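Local structure of ribokinase (Staphylococcus aureus, 3RY7) at residues Q140-I145 / A167-P173; A190-S194 / N207-F211. The protein phosphorylates D-ribose at O-5 with ATP and magnesium, giving the ribose 5-phosphate used for nucleotide, histidine and tryptophan synthesis or the pentose phosphate pathway. One frame throughout, in Å; residues are numbered along the deposited sequence. Where two conformers were deposited one is given.

Interaction 1: residues Q140-I145 / A167-P173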
ATOM      1  N   GLN A 140       6.419  25.677  -5.505  1.00 17.25           N
ATOM      2  CA  GLN A 140       5.043  25.533  -5.926  1.00 16.16           C
ATOM      3  C   GLN A 140       4.219  26.668  -5.377  1.00 17.44           C
ATOM      4  O   GLN A 140       4.694  27.455  -4.614  1.00 21.10           O
ATOM      5  CB  GLN A 140       4.444  24.200  -5.475  1.00 19.63           C
ATOM      6  CG  GLN A 140       5.374  23.070  -5.491  1.00 17.03           C
ATOM      7  CD  GLN A 140       6.285  23.080  -4.341  1.00 21.49           C
ATOM      8  OE1 GLN A 140       5.946  23.517  -3.291  1.00 16.85           O
ATOM      9  NE2 GLN A 140       7.461  22.634  -4.556  1.00 17.09           N
ATOM     10  N   LEU A 141       2.972  26.732  -5.763  1.00 13.20           N
ATOM     11  CA  LEU A 141       2.156  27.875  -5.377  1.00 17.53           C
ATOM     12  C   LEU A 141       1.313  27.670  -4.098  1.00 17.19           C
ATOM     13  O   LEU A 141       0.315  28.351  -3.918  1.00 21.13           O
ATOM     14  CB  LEU A 141       1.269  28.312  -6.547  1.00 16.90           C
ATOM     15  CG  LEU A 141       2.004  28.712  -7.834  1.00 26.62           C
ATOM     16  CD1 LEU A 141       1.041  29.118  -8.942  1.00 26.77           C
ATOM     17  CD2 LEU A 141       2.956  29.864  -7.532  1.00 25.12           C
ATOM     18  N   GLU A 142       1.702  26.733  -3.233  1.00 19.80           N
ATOM     19  CA  GLU A 142       1.061  26.616  -1.907  1.00 22.25           C
ATOM     20  C   GLU A 142       1.800  27.484  -0.877  1.00 24.23           C
ATOM     21  O   GLU A 142       1.600  27.368   0.336  1.00 20.42           O
ATOM     22  CB  GLU A 142       0.962  25.151  -1.463  1.00 18.81           C
ATOM     23  CG  GLU A 142       0.052  24.337  -2.403  1.00 23.39           C
ATOM     24  CD  GLU A 142      -0.281  22.934  -1.893  1.00 25.50           C
ATOM     25  OE1 GLU A 142       0.540  22.329  -1.165  1.00 21.92           O
ATOM     26  OE2 GLU A 142      -1.371  22.441  -2.244  1.00 27.24           O
ATOM     27  N   VAL A 143       2.633  28.380  -1.400  1.00 17.83           N
ATOM     28  CA  VAL A 143       3.396  29.331  -0.611  1.00 16.51           C
ATOM     29  C   VAL A 143       3.259  30.688  -1.351  1.00 24.07           C
ATOM     30  O   VAL A 143       2.905  30.709  -2.539  1.00 21.97           O
ATOM     31  CB  VAL A 143       4.850  28.797  -0.494  1.00 28.89           C
ATOM     32  CG1 VAL A 143       5.853  29.784  -0.987  1.00 24.09           C
ATOM     33  CG2 VAL A 143       5.162  28.277   0.911  1.00 17.78           C
ATOM     34  N   PRO A 144       3.475  31.824  -0.654  1.00 18.07           N
ATOM     35  CA  PRO A 144       3.088  33.068  -1.334  1.00 20.30           C
ATOM     36  C   PRO A 144       4.066  33.477  -2.441  1.00 16.50           C
ATOM     37  O   PRO A 144       5.269  33.248  -2.359  1.00 20.19           O
ATOM     38  CB  PRO A 144       3.081  34.114  -0.204  1.00 22.53           C
ATOM     39  CG  PRO A 144       3.060  33.308   1.077  1.00 20.91           C
ATOM     40  CD  PRO A 144       3.813  32.046   0.763  1.00 18.43           C
ATOM     41  N   ILE A 145       3.515  34.063  -3.486  1.00 18.65           N
ATOM     42  CA  ILE A 145       4.305  34.527  -4.621  1.00 22.35           C
ATOM     43  C   ILE A 145       5.505  35.429  -4.248  1.00 20.55           C
ATOM     44  O   ILE A 145       6.608  35.202  -4.744  1.00 20.21           O
ATOM     45  CB  ILE A 145       3.388  35.157  -5.693  1.00 25.41           C
ATOM     46  CG1 ILE A 145       2.675  34.033  -6.463  1.00 22.20           C
ATOM     47  CG2 ILE A 145       4.184  36.082  -6.644  1.00 29.45           C
ATOM     48  CD1 ILE A 145       1.460  34.491  -7.231  1.00 24.98           C
ATOM     49  N   ALA A 167       1.276  25.277  -9.451  1.00 26.68           N
ATOM     50  CA  ALA A 167       0.113  24.538  -8.955  1.00 27.21           C
ATOM     51  C   ALA A 167      -0.063  24.847  -7.479  1.00 22.64           C
ATOM     52  O   ALA A 167       0.917  24.954  -6.750  1.00 22.85           O
ATOM     53  CB  ALA A 167       0.334  23.020  -9.138  1.00 24.24           C
ATOM     54  N   PRO A 168      -1.304  25.049  -7.041  1.00 21.53           N
ATOM     55  CA  PRO A 168      -2.494  25.072  -7.889  1.00 24.87           C
ATOM     56  C   PRO A 168      -2.500  26.308  -8.799  1.00 32.42           C
ATOM     57  O   PRO A 168      -1.883  27.332  -8.472  1.00 27.91           O
ATOM     58  CB  PRO A 168      -3.628  25.183  -6.865  1.00 27.90           C
ATOM     59  CG  PRO A 168      -3.009  25.963  -5.731  1.00 26.41           C
ATOM     60  CD  PRO A 168      -1.607  25.437  -5.649  1.00 21.77           C
ATOM     61  N   ALA A 169      -3.206  26.205  -9.922  1.00 32.40           N
ATOM     62  CA  ALA A 169      -3.259  27.266 -10.912  1.00 28.25           C
ATOM     63  C   ALA A 169      -3.593  28.619 -10.305  1.00 35.65           C
ATOM     64  O   ALA A 169      -4.514  28.753  -9.504  1.00 34.21           O
ATOM     65  CB  ALA A 169      -4.268  26.919 -11.989  1.00 35.74           C
ATOM     66  N   LYS A 170      -2.818  29.623 -10.688  1.00 33.97           N
ATOM     67  CA  LYS A 170      -3.172  31.006 -10.395  1.00 37.29           C
ATOM     68  C   LYS A 170      -2.359  31.954 -11.273  1.00 31.95           C
ATOM     69  O   LYS A 170      -1.353  31.554 -11.861  1.00 32.02           O
ATOM     70  CB  LYS A 170      -3.031  31.323  -8.897  1.00 38.52           C
ATOM     71  CG  LYS A 170      -1.693  30.985  -8.280  1.00 35.30           C
ATOM     72  CD  LYS A 170      -1.655  31.333  -6.783  1.00 35.21           C
ATOM     73  CE  LYS A 170      -2.272  30.235  -5.918  1.00 37.71           C
ATOM     74  NZ  LYS A 170      -1.958  30.410  -4.460  1.00 35.89           N
ATOM     75  N   ALA A 171      -2.826  33.187 -11.402  1.00 33.84           N
ATOM     76  CA  ALA A 171      -2.152  34.166 -12.239  1.00 38.15           C
ATOM     77  C   ALA A 171      -0.823  34.568 -11.599  1.00 38.32           C
ATOM     78  O   ALA A 171      -0.738  34.744 -10.380  1.00 39.94           O
ATOM     79  CB  ALA A 171      -3.034  35.383 -12.438  1.00 32.49           C
ATOM     80  N   LEU A 172       0.209  34.710 -12.424  1.00 29.99           N
ATOM     81  CA  LEU A 172       1.524  35.115 -11.944  1.00 31.31           C
ATOM     82  C   LEU A 172       1.890  36.502 -12.479  1.00 35.00           C
ATOM     83  O   LEU A 172       1.542  36.845 -13.607  1.00 38.91           O
ATOM     84  CB  LEU A 172       2.572  34.093 -12.387  1.00 29.32           C
ATOM     85  CG  LEU A 172       2.197  32.617 -12.194  1.00 31.98           C
ATOM     86  CD1 LEU A 172       3.306  31.736 -12.708  1.00 27.73           C
ATOM     87  CD2 LEU A 172       1.906  32.310 -10.727  1.00 33.31           C
ATOM     88  N   PRO A 173       2.582  37.312 -11.664  1.00 34.36           N
ATOM     89  CA  PRO A 173       3.090  38.604 -12.132  1.00 36.06           C
ATOM     90  C   PRO A 173       4.395  38.439 -12.912  1.00 37.45           C
ATOM     91  O   PRO A 173       5.122  37.459 -12.719  1.00 26.97           O
ATOM     92  CB  PRO A 173       3.361  39.360 -10.827  1.00 32.30           C
ATOM     93  CG  PRO A 173       3.731  38.276  -9.853  1.00 28.35           C
ATOM     94  CD  PRO A 173       2.875  37.085 -10.237  1.00 31.70           C
TER
HETATM   95  O   HOH W   1      -2.661  28.601  -2.850  1.00 44.69           O
HETATM   96  O   HOH W   2       0.830  31.406  -4.211  1.00 26.11           O

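Interaction 2: residues A190-S194 / N207-F211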
ATOM      1  N   ALA A 190      -1.188  25.378 -17.630  1.00 35.80           N
ATOM      2  CA  ALA A 190      -0.669  25.963 -18.861  1.00 31.57           C
ATOM      3  C   ALA A 190      -1.661  26.962 -19.457  1.00 37.27           C
ATOM      4  O   ALA A 190      -1.298  28.104 -19.764  1.00 35.58           O
ATOM      5  CB  ALA A 190      -0.343  24.880 -19.857  1.00 27.31           C
ATOM      6  N   GLU A 191      -2.883  26.529 -19.618  1.00 35.56           N
ATOM      7  CA  GLU A 191      -3.942  27.354 -20.256  0.52 38.08           C
ATOM      8  C   GLU A 191      -4.323  28.591 -19.472  1.00 40.46           C
ATOM      9  O   GLU A 191      -4.705  29.565 -20.044  1.00 41.70           O
ATOM     10  CB  GLU A 191      -5.220  26.544 -20.470  0.52 39.12           C
ATOM     11  CG  GLU A 191      -4.982  25.189 -21.078  0.52 39.27           C
ATOM     12  CD  GLU A 191      -6.226  24.316 -21.079  0.52 39.56           C
ATOM     13  OE1 GLU A 191      -7.359  24.876 -20.952  0.52 44.08           O
ATOM     14  OE2 GLU A 191      -6.053  23.075 -21.211  0.52 30.91           O
ATOM     15  N   LEU A 192      -4.225  28.555 -18.165  1.00 40.51           N
ATOM     16  CA  LEU A 192      -4.507  29.729 -17.348  1.00 41.32           C
ATOM     17  C   LEU A 192      -3.401  30.768 -17.528  1.00 41.43           C
ATOM     18  O   LEU A 192      -3.643  31.978 -17.468  1.00 42.23           O
ATOM     19  CB  LEU A 192      -4.650  29.351 -15.870  1.00 39.58           C
ATOM     20  CG  LEU A 192      -4.714  30.552 -14.922  1.00 51.68           C
ATOM     21  CD1 LEU A 192      -5.932  31.436 -15.224  1.00 48.66           C
ATOM     22  CD2 LEU A 192      -4.715  30.104 -13.468  1.00 45.22           C
ATOM     23  N   LEU A 193      -2.181  30.290 -17.743  1.00 40.77           N
ATOM     24  CA  LEU A 193      -1.047  31.189 -17.889  1.00 39.85           C
ATOM     25  C   LEU A 193      -0.912  31.714 -19.329  1.00 42.50           C
ATOM     26  O   LEU A 193      -0.645  32.900 -19.539  1.00 46.50           O
ATOM     27  CB  LEU A 193       0.243  30.497 -17.436  1.00 39.22           C
ATOM     28  CG  LEU A 193       0.348  30.083 -15.959  1.00 39.23           C
ATOM     29  CD1 LEU A 193       1.711  29.477 -15.659  1.00 30.78           C
ATOM     30  CD2 LEU A 193       0.082  31.265 -15.039  1.00 40.79           C
ATOM     31  N   SER A 194      -1.104  30.834 -20.311  1.00 40.81           N
ATOM     32  CA  SER A 194      -0.923  31.194 -21.716  1.00 39.54           C
ATOM     33  C   SER A 194      -2.192  31.754 -22.351  1.00 46.94           C
ATOM     34  O   SER A 194      -2.125  32.530 -23.304  1.00 45.15           O
ATOM     35  CB  SER A 194      -0.496  29.973 -22.519  1.00 36.47           C
ATOM     36  OG  SER A 194      -1.599  29.112 -22.691  1.00 36.07           O
ATOM     37  N   ASN A 207       1.607  26.879 -26.645  1.00 31.93           N
ATOM     38  CA  ASN A 207       1.877  27.104 -25.220  1.00 38.10           C
ATOM     39  C   ASN A 207       3.362  27.314 -24.949  1.00 32.76           C
ATOM     40  O   ASN A 207       3.764  28.356 -24.425  1.00 33.13           O
ATOM     41  CB  ASN A 207       1.323  25.939 -24.374  1.00 35.35           C
ATOM     42  CG  ASN A 207      -0.086  26.201 -23.896  1.00 35.38           C
ATOM     43  OD1 ASN A 207      -1.066  25.853 -24.561  1.00 44.56           O
ATOM     44  ND2 ASN A 207      -0.196  26.854 -22.756  1.00 31.44           N
ATOM     45  N   ALA A 208       4.176  26.338 -25.341  1.00 28.84           N
ATOM     46  CA  ALA A 208       5.621  26.479 -25.234  1.00 30.62           C
ATOM     47  C   ALA A 208       6.092  27.843 -25.748  1.00 36.65           C
ATOM     48  O   ALA A 208       6.878  28.526 -25.097  1.00 31.00           O
ATOM     49  CB  ALA A 208       6.316  25.361 -25.973  1.00 30.48           C
ATOM     50  N   ASN A 209       5.600  28.239 -26.919  1.00 37.27           N
ATOM     51  CA  ASN A 209       6.055  29.471 -27.555  1.00 37.21           C
ATOM     52  C   ASN A 209       5.712  30.692 -26.730  1.00 36.30           C
ATOM     53  O   ASN A 209       6.476  31.665 -26.679  1.00 38.45           O
ATOM     54  CB  ASN A 209       5.497  29.597 -28.976  1.00 42.40           C
ATOM     55  CG  ASN A 209       6.324  28.823 -29.990  1.00 45.11           C
ATOM     56  OD1 ASN A 209       7.538  28.684 -29.835  1.00 43.10           O
ATOM     57  ND2 ASN A 209       5.670  28.320 -31.034  1.00 50.47           N
ATOM     58  N   TYR A 210       4.558  30.640 -26.078  1.00 37.95           N
ATOM     59  CA  TYR A 210       4.204  31.683 -25.141  1.00 34.65           C
ATOM     60  C   TYR A 210       5.251  31.763 -24.036  1.00 39.37           C
ATOM     61  O   TYR A 210       5.799  32.839 -23.780  1.00 34.85           O
ATOM     62  CB  TYR A 210       2.828  31.462 -24.522  1.00 37.58           C
ATOM     63  CG  TYR A 210       2.636  32.399 -23.362  1.00 38.38           C
ATOM     64  CD1 TYR A 210       2.784  31.952 -22.055  1.00 40.87           C
ATOM     65  CD2 TYR A 210       2.379  33.753 -23.573  1.00 44.65           C
ATOM     66  CE1 TYR A 210       2.636  32.812 -20.988  1.00 40.10           C
ATOM     67  CE2 TYR A 210       2.236  34.630 -22.509  1.00 44.99           C
ATOM     68  CZ  TYR A 210       2.362  34.153 -21.216  1.00 45.72           C
ATOM     69  OH  TYR A 210       2.225  35.007 -20.145  1.00 46.19           O
ATOM     70  N   PHE A 211       5.541  30.632 -23.388  1.00 34.22           N
ATOM     71  CA  PHE A 211       6.498  30.645 -22.272  1.00 36.65           C
ATOM     72  C   PHE A 211       7.906  31.060 -22.692  1.00 29.45           C
ATOM     73  O   PHE A 211       8.550  31.857 -22.011  1.00 29.22           O
ATOM     74  CB  PHE A 211       6.499  29.326 -21.469  1.00 25.53           C
ATOM     75  CG  PHE A 211       5.190  29.059 -20.782  1.00 28.71           C
ATOM     76  CD1 PHE A 211       4.709  29.940 -19.829  1.00 33.70           C
ATOM     77  CD2 PHE A 211       4.417  27.972 -21.126  1.00 29.24           C
ATOM     78  CE1 PHE A 211       3.500  29.729 -19.213  1.00 32.29           C
ATOM     79  CE2 PHE A 211       3.203  27.755 -20.515  1.00 37.18           C
ATOM     80  CZ  PHE A 211       2.743  28.639 -19.551  1.00 32.67           C
TER
HETATM   81  O   HOH W   3       1.411  34.288 -17.759  1.00 48.92           O

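Interaction 1: residues Q140-I145 / A167-P173
In an α/β fold the loops after neighbouring parallel strands lie side by side, and residues 140-145 and 167-173, which follow strands 136-140 and 161-165, are in contact. The CB of Gln140 lies 3.8 Å from Ala167 O, but the end of the side chain leads off to Gln46, where NE2 hydrogen-bonds to OE1. At Leu141 the backbone N donates to Ala167 O (2.9 Å), just ahead of the cis peptide that leads into Pro168. The carbonyl of Leu141 turns to Lys170, whose NZ donates to Leu141 O at 3.1 Å, while the leucine's CD1 packs on Leu172 CD2 (3.8 Å). Glu142 rests its CG on Pro168 CD at 3.8 Å; its carboxylate is hydrogen-bonded to Ser10, the backbone N of Lys42 and a glycerol, probably from the crystallisation liquor. Val143 points its side chain away, yet its carbonyl is tied in through a water (W 2), 2.8 Å from Val143 O and 3.0 Å from Lys170 NZ. Beyond the N-cap Pro144, Ile145 opens helix 145-157, placing CD1 4.1 Å from Leu172 CD2 and CG2 3.9 Å from Pro173 CG. Glu142 probably binds ribose, so these are strand-to-helix loops at the substrate-site edge of a PfkB-family α/β domain.

Interaction 2: residues A190-S194 / N207-F211
Helix-helix packing on the α/β domain of a PfkB-family kinase is illustrated by residues 190-194 and 207-211, segments of two consecutive helices whose local axes come within 10.1 Å and cross at 51°. Apolar contact is concentrated on Leu193 and Phe211: Leu193 CB meets the edge of the phenyl ring, 3.8 Å from Phe211 CZ, and both side chains also touch Ile183 of strand 182-183 in the sheet beneath. The second aromatic ring engages by a CH-pi contact, with Ser194 CA lying over one face of Tyr210, 4.1 Å from the ring centroid. The end of the Asn207 side chain comes close to Ala190 and Ser194, near the closest pair of CA atoms, Ser194 CA and Asn207 CA, 6.1 Å apart. Among the polar groups, Ser194 OG donates back to Ala190 O (3.1 Å) within its own helix and is also hydrogen-bonded to Ile196 N, just beyond the helix. Finally, a water (W 3) bridges the helices, 3.1 Å from Leu193 O, to which it donates, and 2.6 Å from Tyr210 OH.

The two contacts follow one another along the chain, both segments of interaction 1 preceding those of interaction 2 in sequence, and their centres lie about 15 Å apart. Both belong to the α/β domain built on the nine-stranded sheet: interaction 1 joins loops after the adjacent strands 136-140 and 161-165, whereas interaction 2 joins helices 187-194 and 201-213 beside strands 182-183 and 218-222. They meet directly, since the 167-173 loop packs against helix 187-194: Leu192 CD2 lies 3.5 Å from Ala169 CB, and Leu193 CD2 lies 3.8 Å from Leu172 CG. Packing is thus continuous from the loop holding Glu142, which probably binds ribose, to the helix that follows Asn186, which probably binds ATP.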